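Local coordinates for protein D-glycerate 3-kinase (Cryptococcus neoformans var. grubii serotype A, PDB 6CKG) that probably transfers a phosphoryl group from ATP to the 3-hydroxyl of D-glycerate, as other glycerate 3-kinases do, at residues 86-91 with 114-119. Sequence-based numbering, arbitrary orientation.
Sequences DFYLTH and GTHDLP. With EDO (1,2-ethanediol), chain C.
A single antiparallel beta bridge joins Y88 to H116 where two loops meet, each about to enter a helix. Two backbone bonds flank the pair, D117 N to F87 O at 2.8 Å and L89 N to T115 O at 3.0 Å, which makes Y88–H116 a non-hydrogen-bonded pair. From the bridge the Y88 and H116 side chains run side by side in the same direction. Their ring planes differ by 11°, but with centroids 4.9 Å apart they are slid past each other and barely overlap; the closest approach is Y88 CE1 to H116 NE2, 3.3 Å. T115 O lies in the plane of the tyrosine ring at its edge, 3.3 Å from CD1. L89 has CG anti to its carbonyl carbon (chi1 -63°), which sets CG against T115 O; its two methyls spread along one side of the other backbone, CD1 3.7 Å from G114 O and CD2 3.8 Å from D117 CA. A water accepts from T90 N and donates to D117 OD2, which also forms a salt bridge with R163 of strand 162-171. H116 ND1 is hydrogen-bonded to Y238 OH. T90 and D117 N-cap helices 91-100 and 118-129 through D93 N and L120 N. L89 and T115 pack on the first helix, F87 and H116 on the second.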
ATOM      1  N   ASP A  86       7.896   1.254   4.593  1.00 29.55           N
ATOM      2  CA  ASP A  86       9.244   1.774   4.793  1.00 30.33           C
ATOM      3  C   ASP A  86       9.262   3.290   4.892  1.00 27.92           C
ATOM      4  O   ASP A  86      10.312   3.864   5.209  1.00 29.19           O
ATOM      5  CB  ASP A  86      10.169   1.323   3.662  1.00 34.17           C
ATOM      6  CG  ASP A  86      10.553  -0.123   3.785  1.00 31.58           C
ATOM      7  OD1 ASP A  86      11.004  -0.512   4.883  1.00 32.99           O
ATOM      8  OD2 ASP A  86      10.368  -0.876   2.797  1.00 37.90           O
ATOM      9  N   PHE A  87       8.125   3.935   4.647  1.00 26.46           N
ATOM     10  CA  PHE A  87       7.988   5.380   4.655  1.00 22.97           C
ATOM     11  C   PHE A  87       7.131   5.884   5.825  1.00 22.61           C
ATOM     12  O   PHE A  87       6.676   7.031   5.809  1.00 25.22           O
ATOM     13  CB  PHE A  87       7.413   5.843   3.318  1.00 21.68           C
ATOM     14  CG  PHE A  87       8.377   5.700   2.165  1.00 27.03           C
ATOM     15  CD1 PHE A  87       8.511   4.492   1.489  1.00 28.56           C
ATOM     16  CD2 PHE A  87       9.145   6.776   1.757  1.00 25.44           C
ATOM     17  CE1 PHE A  87       9.404   4.367   0.436  1.00 33.51           C
ATOM     18  CE2 PHE A  87      10.046   6.650   0.699  1.00 29.06           C
ATOM     19  CZ  PHE A  87      10.174   5.450   0.045  1.00 30.24           C
ATOM     20  N   TYR A  88       6.922   5.066   6.852  1.00 29.84           N
ATOM     21  CA  TYR A  88       6.340   5.588   8.089  1.00 26.07           C
ATOM     22  C   TYR A  88       7.161   6.762   8.624  1.00 28.88           C
ATOM     23  O   TYR A  88       8.371   6.862   8.391  1.00 28.08           O
ATOM     24  CB  TYR A  88       6.286   4.500   9.163  1.00 27.03           C
ATOM     25  CG  TYR A  88       5.156   3.493   9.071  1.00 26.17           C
ATOM     26  CD1 TYR A  88       3.828   3.897   8.912  1.00 25.55           C
ATOM     27  CD2 TYR A  88       5.420   2.138   9.197  1.00 27.26           C
ATOM     28  CE1 TYR A  88       2.820   2.963   8.853  1.00 26.29           C
ATOM     29  CE2 TYR A  88       4.427   1.205   9.146  1.00 28.52           C
ATOM     30  CZ  TYR A  88       3.129   1.609   8.972  1.00 31.72           C
ATOM     31  OH  TYR A  88       2.150   0.643   8.931  1.00 32.88           O
ATOM     32  N   LEU A  89       6.486   7.657   9.355  1.00 25.10           N
ATOM     33  CA  LEU A  89       7.167   8.703  10.108  1.00 27.82           C
ATOM     34  C   LEU A  89       8.273   8.112  10.965  1.00 26.07           C
ATOM     35  O   LEU A  89       8.197   6.960  11.407  1.00 25.42           O
ATOM     36  CB  LEU A  89       6.178   9.452  11.024  1.00 31.12           C
ATOM     37  CG  LEU A  89       5.057  10.215  10.328  1.00 28.41           C
ATOM     38  CD1 LEU A  89       4.007  10.650  11.379  1.00 23.63           C
ATOM     39  CD2 LEU A  89       5.649  11.409   9.571  1.00 26.37           C
ATOM     40  N   THR A  90       9.313   8.911  11.204  1.00 29.13           N
ATOM     41  CA  THR A  90      10.276   8.537  12.227  1.00 29.62           C
ATOM     42  C   THR A  90       9.538   8.408  13.556  1.00 35.64           C
ATOM     43  O   THR A  90       8.447   8.950  13.728  1.00 31.56           O
ATOM     44  CB  THR A  90      11.394   9.576  12.352  1.00 31.66           C
ATOM     45  OG1 THR A  90      10.844  10.799  12.848  1.00 33.50           O
ATOM     46  CG2 THR A  90      12.065   9.834  11.011  1.00 34.89           C
ATOM     47  N   HIS A  91      10.132   7.668  14.500  1.00 31.99           N
ATOM     48  CA  HIS A  91       9.490   7.520  15.805  1.00 31.34           C
ATOM     49  C   HIS A  91       9.230   8.879  16.455  1.00 32.91           C
ATOM     50  O   HIS A  91       8.164   9.103  17.043  1.00 33.90           O
ATOM     51  CB  HIS A  91      10.346   6.644  16.727  1.00 31.69           C
ATOM     52  CG  HIS A  91       9.664   6.284  18.014  1.00 35.80           C
ATOM     53  ND1 HIS A  91       9.900   6.952  19.197  1.00 37.01           N
ATOM     54  CD2 HIS A  91       8.734   5.339  18.297  1.00 34.79           C
ATOM     55  CE1 HIS A  91       9.153   6.431  20.154  1.00 38.47           C
ATOM     56  NE2 HIS A  91       8.432   5.454  19.632  1.00 37.01           N
ATOM     57  N   GLY A 114      -1.859   9.445   7.625  1.00 29.03           N
ATOM     58  CA  GLY A 114      -1.307  10.407   8.553  1.00 26.34           C
ATOM     59  C   GLY A 114      -0.008   9.956   9.193  1.00 28.21           C
ATOM     60  O   GLY A 114       0.772  10.803   9.651  1.00 27.78           O
ATOM     61  N   THR A 115       0.240   8.649   9.248  1.00 24.01           N
ATOM     62  CA  THR A 115       1.414   8.108   9.921  1.00 24.79           C
ATOM     63  C   THR A 115       2.582   7.846   8.962  1.00 26.78           C
ATOM     64  O   THR A 115       3.550   7.195   9.351  1.00 26.37           O
ATOM     65  CB  THR A 115       1.048   6.817  10.663  1.00 28.34           C
ATOM     66  OG1 THR A 115       0.700   5.793   9.719  1.00 31.31           O
ATOM     67  CG2 THR A 115      -0.142   7.049  11.660  1.00 25.97           C
ATOM     68  N   HIS A 116       2.510   8.345   7.728  1.00 26.55           N
ATOM     69  CA  HIS A 116       3.577   8.208   6.745  1.00 25.02           C
ATOM     70  C   HIS A 116       4.218   9.560   6.493  1.00 28.89           C
ATOM     71  O   HIS A 116       3.584  10.610   6.641  1.00 26.73           O
ATOM     72  CB  HIS A 116       3.053   7.615   5.416  1.00 24.83           C
ATOM     73  CG  HIS A 116       2.361   6.305   5.594  1.00 24.31           C
ATOM     74  ND1 HIS A 116       0.991   6.203   5.719  1.00 26.57           N
ATOM     75  CD2 HIS A 116       2.847   5.048   5.730  1.00 24.95           C
ATOM     76  CE1 HIS A 116       0.662   4.939   5.911  1.00 23.65           C
ATOM     77  NE2 HIS A 116       1.768   4.216   5.931  1.00 23.49           N
ATOM     78  N   ASP A 117       5.499   9.522   6.127  1.00 26.96           N
ATOM     79  CA  ASP A 117       6.279  10.730   5.866  1.00 27.50           C
ATOM     80  C   ASP A 117       6.039  11.096   4.408  1.00 35.40           C
ATOM     81  O   ASP A 117       6.702  10.590   3.499  1.00 26.99           O
ATOM     82  CB  ASP A 117       7.746  10.470   6.163  1.00 25.33           C
ATOM     83  CG  ASP A 117       8.606  11.701   6.056  1.00 30.72           C
ATOM     84  OD1 ASP A 117       8.274  12.634   5.297  1.00 35.77           O
ATOM     85  OD2 ASP A 117       9.645  11.712   6.739  1.00 30.22           O
ATOM     86  N   LEU A 118       5.083  11.983   4.177  1.00 27.85           N
ATOM     87  CA  LEU A 118       4.694  12.284   2.803  1.00 29.35           C
ATOM     88  C   LEU A 118       5.759  13.080   2.045  1.00 28.31           C
ATOM     89  O   LEU A 118       5.952  12.820   0.850  1.00 33.42           O
ATOM     90  CB  LEU A 118       3.341  13.012   2.772  1.00 28.24           C
ATOM     91  CG  LEU A 118       2.162  12.107   3.152  1.00 28.93           C
ATOM     92  CD1 LEU A 118       0.879  12.931   3.309  1.00 34.35           C
ATOM     93  CD2 LEU A 118       1.970  11.034   2.100  1.00 28.61           C
ATOM     94  N   PRO A 119       6.466  14.046   2.660  1.00 31.56           N
ATOM     95  CA  PRO A 119       7.608  14.653   1.942  1.00 30.13           C
ATOM     96  C   PRO A 119       8.617  13.632   1.443  1.00 31.28           C
ATOM     97  O   PRO A 119       9.099  13.755   0.308  1.00 32.09           O
ATOM     98  CB  PRO A 119       8.218  15.597   2.984  1.00 31.96           C
ATOM     99  CG  PRO A 119       7.023  16.013   3.818  1.00 34.00           C
ATOM    100  CD  PRO A 119       6.178  14.771   3.918  1.00 31.25           C
TER
HETATM  101  C1  EDO C 401      13.141   0.261   0.413  1.00 34.70           C
HETATM  102  O1  EDO C 401      13.146  -0.167   1.791  1.00 33.34           O
HETATM  103  C2  EDO C 401      11.881   1.079   0.148  1.00 34.47           C
HETATM  104  O2  EDO C 401      10.733   0.246   0.369  1.00 30.94           O
HETATM  105  O   HOH W   1       9.208  11.540   9.693  1.00 27.15           O